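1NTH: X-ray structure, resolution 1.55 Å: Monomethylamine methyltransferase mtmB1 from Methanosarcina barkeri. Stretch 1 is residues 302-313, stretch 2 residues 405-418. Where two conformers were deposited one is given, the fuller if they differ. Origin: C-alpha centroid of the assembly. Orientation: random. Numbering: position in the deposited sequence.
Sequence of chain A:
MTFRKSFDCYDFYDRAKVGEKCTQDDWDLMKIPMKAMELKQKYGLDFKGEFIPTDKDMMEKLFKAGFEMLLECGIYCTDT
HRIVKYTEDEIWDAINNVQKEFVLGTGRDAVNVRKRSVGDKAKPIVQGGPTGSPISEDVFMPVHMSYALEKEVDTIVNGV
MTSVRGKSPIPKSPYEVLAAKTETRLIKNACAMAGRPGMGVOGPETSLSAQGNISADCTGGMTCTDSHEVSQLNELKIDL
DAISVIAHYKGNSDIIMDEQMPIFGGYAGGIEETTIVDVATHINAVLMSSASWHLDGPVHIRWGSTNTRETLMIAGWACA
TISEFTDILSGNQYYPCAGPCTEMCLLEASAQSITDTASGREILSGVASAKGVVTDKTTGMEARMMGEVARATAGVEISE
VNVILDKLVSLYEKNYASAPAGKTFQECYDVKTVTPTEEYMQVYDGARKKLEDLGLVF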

ATOM      1  N   ARG A 302      13.713 -45.332  14.864  1.00 24.95           N
ATOM      2  CA  ARG A 302      13.548 -45.681  16.271  1.00 26.10           C
ATOM      3  C   ARG A 302      13.624 -44.498  17.228  1.00 26.17           C
ATOM      4  O   ARG A 302      12.745 -44.312  18.067  1.00 26.73           O
ATOM      5  CB  ARG A 302      14.600 -46.710  16.690  1.00 26.91           C
ATOM      6  CG  ARG A 302      14.476 -47.139  18.146  1.00 28.80           C
ATOM      7  CD  ARG A 302      15.604 -48.068  18.564  1.00 32.75           C
ATOM      8  NE  ARG A 302      15.444 -48.516  19.946  1.00 34.97           N
ATOM      9  CZ  ARG A 302      16.302 -49.305  20.585  1.00 36.81           C
ATOM     10  NH1 ARG A 302      17.394 -49.740  19.970  1.00 36.90           N
ATOM     11  NH2 ARG A 302      16.068 -49.661  21.841  1.00 37.80           N
ATOM     12  N   TRP A 303      14.675 -43.699  17.096  1.00 25.41           N
ATOM     13  CA  TRP A 303      14.887 -42.569  17.986  1.00 25.24           C
ATOM     14  C   TRP A 303      14.067 -41.321  17.671  1.00 25.13           C
ATOM     15  O   TRP A 303      13.853 -40.482  18.545  1.00 26.02           O
ATOM     16  CB  TRP A 303      16.377 -42.229  18.013  1.00 26.04           C
ATOM     17  CG  TRP A 303      17.237 -43.421  18.340  1.00 27.40           C
ATOM     18  CD1 TRP A 303      18.272 -43.913  17.598  1.00 26.62           C
ATOM     19  CD2 TRP A 303      17.140 -44.260  19.499  1.00 28.27           C
ATOM     20  NE1 TRP A 303      18.827 -45.005  18.223  1.00 29.01           N
ATOM     21  CE2 TRP A 303      18.152 -45.240  19.393  1.00 28.38           C
ATOM     22  CE3 TRP A 303      16.297 -44.278  20.619  1.00 28.64           C
ATOM     23  CZ2 TRP A 303      18.346 -46.230  20.363  1.00 30.10           C
ATOM     24  CZ3 TRP A 303      16.489 -45.265  21.588  1.00 30.05           C
ATOM     25  CH2 TRP A 303      17.508 -46.225  21.451  1.00 29.87           C
ATOM     26  N   GLY A 304      13.611 -41.199  16.428  1.00 24.30           N
ATOM     27  CA  GLY A 304      12.814 -40.045  16.047  1.00 23.39           C
ATOM     28  C   GLY A 304      13.586 -38.736  16.080  1.00 23.97           C
ATOM     29  O   GLY A 304      12.996 -37.664  16.225  1.00 25.79           O
ATOM     30  N   SER A 305      14.905 -38.826  15.942  1.00 21.87           N
ATOM     31  CA  SER A 305      15.770 -37.649  15.950  1.00 21.45           C
ATOM     32  C   SER A 305      16.455 -37.454  14.602  1.00 20.29           C
ATOM     33  O   SER A 305      16.644 -38.404  13.841  1.00 20.99           O
ATOM     34  CB  SER A 305      16.836 -37.775  17.039  1.00 21.96           C
ATOM     35  OG  SER A 305      17.787 -36.727  16.940  1.00 24.83           O
ATOM     36  N   THR A 306      16.837 -36.213  14.320  1.00 18.77           N
ATOM     37  CA  THR A 306      17.504 -35.873  13.071  1.00 17.62           C
ATOM     38  C   THR A 306      19.022 -35.787  13.240  1.00 17.93           C
ATOM     39  O   THR A 306      19.742 -35.549  12.271  1.00 19.11           O
ATOM     40  CB  THR A 306      17.022 -34.509  12.547  1.00 18.00           C
ATOM     41  OG1 THR A 306      17.179 -33.534  13.584  1.00 17.72           O
ATOM     42  CG2 THR A 306      15.562 -34.575  12.124  1.00 18.66           C
ATOM     43  N   ASN A 307      19.514 -35.981  14.459  1.00 17.90           N
ATOM     44  CA  ASN A 307      20.949 -35.885  14.686  1.00 18.75           C
ATOM     45  C   ASN A 307      21.661 -37.174  15.090  1.00 19.93           C
ATOM     46  O   ASN A 307      22.646 -37.140  15.829  1.00 20.93           O
ATOM     47  CB  ASN A 307      21.251 -34.787  15.711  1.00 20.04           C
ATOM     48  CG  ASN A 307      20.418 -34.911  16.964  1.00 20.92           C
ATOM     49  OD1 ASN A 307      19.464 -34.157  17.167  1.00 22.59           O
ATOM     50  ND2 ASN A 307      20.768 -35.871  17.815  1.00 20.54           N
ATOM     51  N   THR A 308      21.166 -38.312  14.617  1.00 20.48           N
ATOM     52  CA  THR A 308      21.839 -39.569  14.916  1.00 21.24           C
ATOM     53  C   THR A 308      22.934 -39.668  13.861  1.00 21.24           C
ATOM     54  O   THR A 308      22.908 -38.944  12.860  1.00 20.59           O
ATOM     55  CB  THR A 308      20.897 -40.790  14.788  1.00 20.55           C
ATOM     56  OG1 THR A 308      20.513 -40.961  13.419  1.00 22.31           O
ATOM     57  CG2 THR A 308      19.659 -40.605  15.653  1.00 21.23           C
ATOM     58  N   ARG A 309      23.902 -40.548  14.080  1.00 20.56           N
ATOM     59  CA  ARG A 309      24.991 -40.705  13.128  1.00 20.50           C
ATOM     60  C   ARG A 309      24.468 -40.958  11.716  1.00 20.73           C
ATOM     61  O   ARG A 309      24.945 -40.356  10.753  1.00 20.91           O
ATOM     62  CB  ARG A 309      25.903 -41.855  13.568  1.00 21.41           C
ATOM     63  CG  ARG A 309      27.112 -42.092  12.672  1.00 21.98           C
ATOM     64  CD  ARG A 309      28.020 -43.160  13.285  1.00 22.71           C
ATOM     65  NE  ARG A 309      28.604 -42.717  14.549  1.00 23.36           N
ATOM     66  CZ  ARG A 309      29.743 -42.037  14.655  1.00 22.34           C
ATOM     67  NH1 ARG A 309      30.436 -41.721  13.568  1.00 22.24           N
ATOM     68  NH2 ARG A 309      30.186 -41.661  15.848  1.00 23.64           N
ATOM     69  N   GLU A 310      23.477 -41.836  11.593  1.00 19.54           N
ATOM     70  CA  GLU A 310      22.920 -42.165  10.289  1.00 19.45           C
ATOM     71  C   GLU A 310      22.199 -41.011   9.599  1.00 19.32           C
ATOM     72  O   GLU A 310      22.424 -40.761   8.416  1.00 18.74           O
ATOM     73  CB  GLU A 310      21.971 -43.362  10.400  1.00 21.07           C
ATOM     74  CG  GLU A 310      22.648 -44.632  10.900  1.00 23.11           C
ATOM     75  CD  GLU A 310      22.543 -44.816  12.404  1.00 26.22           C
ATOM     76  OE1 GLU A 310      22.269 -43.832  13.127  1.00 27.05           O
ATOM     77  OE2 GLU A 310      22.749 -45.959  12.869  1.00 26.99           O
ATOM     78  N   THR A 311      21.339 -40.312  10.334  1.00 19.06           N
ATOM     79  CA  THR A 311      20.588 -39.201   9.755  1.00 19.24           C
ATOM     80  C   THR A 311      21.485 -38.015   9.395  1.00 18.66           C
ATOM     81  O   THR A 311      21.209 -37.293   8.434  1.00 18.65           O
ATOM     82  CB  THR A 311      19.447 -38.741  10.697  1.00 18.94           C
ATOM     83  OG1 THR A 311      19.978 -38.408  11.982  1.00 21.57           O
ATOM     84  CG2 THR A 311      18.413 -39.852  10.854  1.00 20.62           C
ATOM     85  N   LEU A 312      22.553 -37.806  10.157  1.00 18.56           N
ATOM     86  CA  LEU A 312      23.475 -36.719   9.849  1.00 19.00           C
ATOM     87  C   LEU A 312      24.208 -37.054   8.549  1.00 19.93           C
ATOM     88  O   LEU A 312      24.428 -36.184   7.706  1.00 18.46           O
ATOM     89  CB  LEU A 312      24.475 -36.511  10.994  1.00 18.51           C
ATOM     90  CG  LEU A 312      23.891 -35.922  12.286  1.00 19.26           C
ATOM     91  CD1 LEU A 312      24.958 -35.890  13.371  1.00 22.02           C
ATOM     92  CD2 LEU A 312      23.360 -34.508  12.020  1.00 19.58           C
ATOM     93  N   MET A 313      24.575 -38.324   8.376  1.00 19.45           N
ATOM     94  CA  MET A 313      25.257 -38.750   7.157  1.00 19.54           C
ATOM     95  C   MET A 313      24.337 -38.600   5.949  1.00 18.27           C
ATOM     96  O   MET A 313      24.767 -38.174   4.878  1.00 19.28           O
ATOM     97  CB  MET A 313      25.712 -40.208   7.283  1.00 20.69           C
ATOM     98  CG  MET A 313      26.857 -40.408   8.260  1.00 21.27           C
ATOM     99  SD  MET A 313      27.218 -42.158   8.525  1.00 24.60           S
ATOM    100  CE  MET A 313      27.921 -42.606   6.946  1.00 22.72           C
TER
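Stretch 2 405-418: LDKLVSLYEKNYAS

Stretch 2 lies across stretch 1 in roughly the reverse direction, so that W303, T308 and R309 have their nearest CA atoms at Y416 (6.8 Å), E413 (6.8 Å) and V409 (6.5 Å). Stretch 1 is loop up to T308, the N-cap residue, and helical from R309 onward; stretch 2 enters as a helix from L405 and later makes a type I turn from Y412 to N415. The helix axes, 309-313 and 405-410, run at 145° and come no closer than 11.5 Å, so side chains bridge most of the gap between them. At the start of stretch 1, W303 (chi1 m) points toward stretch 2 and takes Y416 over one face of its indole: Y416 CB stands 3.5 Å from the centroid of the six-membered ring in a CH-pi contact, and W303 NE1 lies 3.3 Å from Y416 CD1. The two aromatic planes meet obliquely, at 44°. W303 CZ3 also reaches A417 CB at 4.1 Å. G304, at positive phi, turns the chain without touching stretch 2. Next, the carbonyl of N307 accepts a hydrogen bond from the phenol of Y412 (Y412 OH to N307 O, 2.7 Å), while T308 CA packs 3.3 Å from Y416 OH. R309 makes the densest polar contact. Its extended chi1 and chi2 (both t) carry the guanidinium between two acids, giving salt bridges from R309 NH1 to D406 OD1 and from R309 NH2 to E413 OE2, each 2.9 Å; R309 NE adds a hydrogen bond to E413 OE1 at 3.1 Å. V409 CB covers one face of the guanidinium, 4.0 Å from R309 NH2. A water links the backbone to this cluster, 2.9 Å from both R309 N and E413 OE1 and 2.7 Å from Y416 OH. One helical turn beyond T308, L312 closes the contact, its CD1 packing 3.7 Å from V409 CG2.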

ATOM      1  N   LEU A 405      32.891 -34.309  13.931  1.00 22.90           N
ATOM      2  CA  LEU A 405      31.573 -34.933  14.012  1.00 22.72           C
ATOM      3  C   LEU A 405      31.630 -36.337  14.593  1.00 23.77           C
ATOM      4  O   LEU A 405      30.778 -36.716  15.399  1.00 23.65           O
ATOM      5  CB  LEU A 405      30.913 -34.967  12.630  1.00 22.59           C
ATOM      6  CG  LEU A 405      30.361 -33.618  12.159  1.00 22.51           C
ATOM      7  CD1 LEU A 405      29.909 -33.723  10.711  1.00 22.13           C
ATOM      8  CD2 LEU A 405      29.208 -33.196  13.065  1.00 21.33           C
ATOM      9  N   ASP A 406      32.628 -37.111  14.188  1.00 24.89           N
ATOM     10  CA  ASP A 406      32.754 -38.469  14.702  1.00 26.11           C
ATOM     11  C   ASP A 406      32.934 -38.444  16.217  1.00 25.64           C
ATOM     12  O   ASP A 406      32.333 -39.245  16.934  1.00 26.39           O
ATOM     13  CB  ASP A 406      33.939 -39.182  14.046  1.00 27.16           C
ATOM     14  CG  ASP A 406      34.124 -40.597  14.563  1.00 30.07           C
ATOM     15  OD1 ASP A 406      33.152 -41.381  14.525  1.00 30.39           O
ATOM     16  OD2 ASP A 406      35.243 -40.923  15.009  1.00 32.94           O
ATOM     17  N   LYS A 407      33.751 -37.516  16.703  1.00 25.39           N
ATOM     18  CA  LYS A 407      33.996 -37.399  18.138  1.00 25.60           C
ATOM     19  C   LYS A 407      32.781 -36.871  18.889  1.00 25.80           C
ATOM     20  O   LYS A 407      32.463 -37.339  19.984  1.00 26.00           O
ATOM     21  CB  LYS A 407      35.180 -36.467  18.405  1.00 27.32           C
ATOM     22  CG  LYS A 407      36.512 -36.953  17.865  1.00 29.93           C
ATOM     23  CD  LYS A 407      37.608 -35.950  18.183  1.00 32.29           C
ATOM     24  CE  LYS A 407      38.952 -36.398  17.633  1.00 35.62           C
ATOM     25  NZ  LYS A 407      40.018 -35.393  17.918  1.00 38.72           N
ATOM     26  N   LEU A 408      32.107 -35.888  18.299  1.00 23.60           N
ATOM     27  CA  LEU A 408      30.940 -35.283  18.928  1.00 22.84           C
ATOM     28  C   LEU A 408      29.761 -36.239  19.031  1.00 21.70           C
ATOM     29  O   LEU A 408      29.168 -36.391  20.099  1.00 22.59           O
ATOM     30  CB  LEU A 408      30.522 -34.025  18.160  1.00 22.57           C
ATOM     31  CG  LEU A 408      29.272 -33.292  18.659  1.00 22.00           C
ATOM     32  CD1 LEU A 408      29.402 -32.960  20.142  1.00 23.23           C
ATOM     33  CD2 LEU A 408      29.082 -32.025  17.838  1.00 22.53           C
ATOM     34  N   VAL A 409      29.417 -36.887  17.925  1.00 22.46           N
ATOM     35  CA  VAL A 409      28.295 -37.811  17.932  1.00 23.05           C
ATOM     36  C   VAL A 409      28.543 -38.946  18.925  1.00 24.27           C
ATOM     37  O   VAL A 409      27.607 -39.459  19.538  1.00 24.64           O
ATOM     38  CB  VAL A 409      28.043 -38.386  16.522  1.00 23.06           C
ATOM     39  CG1 VAL A 409      26.916 -39.414  16.566  1.00 22.59           C
ATOM     40  CG2 VAL A 409      27.680 -37.249  15.561  1.00 24.36           C
ATOM     41  N   SER A 410      29.807 -39.322  19.095  1.00 25.77           N
ATOM     42  CA  SER A 410      30.164 -40.387  20.029  1.00 27.46           C
ATOM     43  C   SER A 410      29.877 -39.989  21.473  1.00 28.63           C
ATOM     44  O   SER A 410      29.720 -40.847  22.343  1.00 29.54           O
ATOM     45  CB  SER A 410      31.645 -40.749  19.887  1.00 27.67           C
ATOM     46  OG  SER A 410      31.897 -41.399  18.654  1.00 30.28           O
ATOM     47  N   LEU A 411      29.801 -38.687  21.729  1.00 28.89           N
ATOM     48  CA  LEU A 411      29.540 -38.198  23.077  1.00 28.77           C
ATOM     49  C   LEU A 411      28.099 -38.393  23.541  1.00 28.87           C
ATOM     50  O   LEU A 411      27.824 -38.314  24.738  1.00 30.32           O
ATOM     51  CB  LEU A 411      29.905 -36.714  23.190  1.00 29.65           C
ATOM     52  CG  LEU A 411      31.377 -36.318  23.055  1.00 30.98           C
ATOM     53  CD1 LEU A 411      31.513 -34.811  23.210  1.00 31.49           C
ATOM     54  CD2 LEU A 411      32.204 -37.035  24.110  1.00 31.58           C
ATOM     55  N   TYR A 412      27.179 -38.652  22.616  1.00 26.79           N
ATOM     56  CA  TYR A 412      25.784 -38.826  23.009  1.00 25.72           C
ATOM     57  C   TYR A 412      25.030 -39.988  22.365  1.00 25.44           C
ATOM     58  O   TYR A 412      23.955 -40.358  22.837  1.00 26.42           O
ATOM     59  CB  TYR A 412      25.002 -37.521  22.756  1.00 25.12           C
ATOM     60  CG  TYR A 412      24.896 -37.102  21.295  1.00 23.58           C
ATOM     61  CD1 TYR A 412      24.143 -37.846  20.385  1.00 23.29           C
ATOM     62  CD2 TYR A 412      25.548 -35.960  20.827  1.00 24.59           C
ATOM     63  CE1 TYR A 412      24.041 -37.464  19.043  1.00 23.21           C
ATOM     64  CE2 TYR A 412      25.454 -35.569  19.487  1.00 23.97           C
ATOM     65  CZ  TYR A 412      24.699 -36.324  18.603  1.00 24.16           C
ATOM     66  OH  TYR A 412      24.603 -35.943  17.281  1.00 23.19           O
ATOM     67  N   GLU A 413      25.581 -40.575  21.308  1.00 26.52           N
ATOM     68  CA  GLU A 413      24.879 -41.649  20.609  1.00 27.58           C
ATOM     69  C   GLU A 413      24.603 -42.930  21.393  1.00 29.12           C
ATOM     70  O   GLU A 413      23.905 -43.818  20.907  1.00 28.71           O
ATOM     71  CB  GLU A 413      25.597 -41.983  19.295  1.00 27.84           C
ATOM     72  CG  GLU A 413      26.888 -42.765  19.423  1.00 27.53           C
ATOM     73  CD  GLU A 413      27.574 -42.935  18.079  1.00 29.28           C
ATOM     74  OE1 GLU A 413      26.860 -43.004  17.052  1.00 29.59           O
ATOM     75  OE2 GLU A 413      28.821 -43.011  18.042  1.00 29.13           O
ATOM     76  N   LYS A 414      25.127 -43.027  22.608  1.00 30.67           N
ATOM     77  CA  LYS A 414      24.891 -44.211  23.425  1.00 33.07           C
ATOM     78  C   LYS A 414      23.868 -43.909  24.513  1.00 32.91           C
ATOM     79  O   LYS A 414      23.575 -44.756  25.358  1.00 33.76           O
ATOM     80  CB  LYS A 414      26.210 -44.682  24.047  1.00 35.79           C
ATOM     81  CG  LYS A 414      27.261 -45.116  23.042  0.50 38.11           C
ATOM     82  CD  LYS A 414      26.832 -46.365  22.293  0.50 40.55           C
ATOM     83  CE  LYS A 414      27.908 -46.818  21.323  0.50 42.02           C
ATOM     84  NZ  LYS A 414      27.499 -48.040  20.579  0.50 44.17           N
ATOM     85  N   ASN A 415      23.303 -42.704  24.470  1.00 30.83           N
ATOM     86  CA  ASN A 415      22.336 -42.276  25.475  1.00 29.91           C
ATOM     87  C   ASN A 415      20.961 -41.896  24.927  1.00 29.09           C
ATOM     88  O   ASN A 415      20.199 -41.207  25.603  1.00 28.53           O
ATOM     89  CB  ASN A 415      22.910 -41.087  26.246  1.00 31.17           C
ATOM     90  CG  ASN A 415      24.281 -41.377  26.822  1.00 33.57           C
ATOM     91  OD1 ASN A 415      25.064 -40.461  27.079  1.00 35.11           O
ATOM     92  ND2 ASN A 415      24.578 -42.653  27.039  1.00 34.51           N
ATOM     93  N   TYR A 416      20.637 -42.341  23.717  1.00 28.19           N
ATOM     94  CA  TYR A 416      19.344 -42.009  23.122  1.00 28.23           C
ATOM     95  C   TYR A 416      18.172 -42.458  23.992  1.00 29.18           C
ATOM     96  O   TYR A 416      17.228 -41.699  24.213  1.00 28.98           O
ATOM     97  CB  TYR A 416      19.224 -42.637  21.731  1.00 27.27           C
ATOM     98  CG  TYR A 416      20.170 -42.043  20.708  1.00 25.86           C
ATOM     99  CD1 TYR A 416      20.816 -42.857  19.780  1.00 25.17           C
ATOM    100  CD2 TYR A 416      20.424 -40.670  20.670  1.00 25.95           C
ATOM    101  CE1 TYR A 416      21.696 -42.324  18.839  1.00 24.07           C
ATOM    102  CE2 TYR A 416      21.302 -40.126  19.732  1.00 24.53           C
ATOM    103  CZ  TYR A 416      21.935 -40.959  18.822  1.00 24.23           C
ATOM    104  OH  TYR A 416      22.817 -40.438  17.904  1.00 23.46           O
ATOM    105  N   ALA A 417      18.238 -43.689  24.488  1.00 28.74           N
ATOM    106  CA  ALA A 417      17.173 -44.232  25.322  1.00 29.84           C
ATOM    107  C   ALA A 417      17.036 -43.505  26.656  1.00 30.30           C
ATOM    108  O   ALA A 417      15.960 -43.496  27.253  1.00 32.19           O
ATOM    109  CB  ALA A 417      17.411 -45.721  25.564  1.00 29.55           C
ATOM    110  N   SER A 418      18.119 -42.892  27.121  1.00 29.27           N
ATOM    111  CA  SER A 418      18.093 -42.184  28.394  1.00 30.47           C
ATOM    112  C   SER A 418      18.263 -40.673  28.249  1.00 29.81           C
ATOM    113  O   SER A 418      18.689 -39.999  29.185  1.00 29.56           O
ATOM    114  CB  SER A 418      19.178 -42.736  29.322  1.00 31.97           C
ATOM    115  OG  SER A 418      20.471 -42.562  28.764  1.00 35.43           O
TER
HETATM  116  O   HOH W   1      24.126 -42.257  16.392  1.00 22.28           O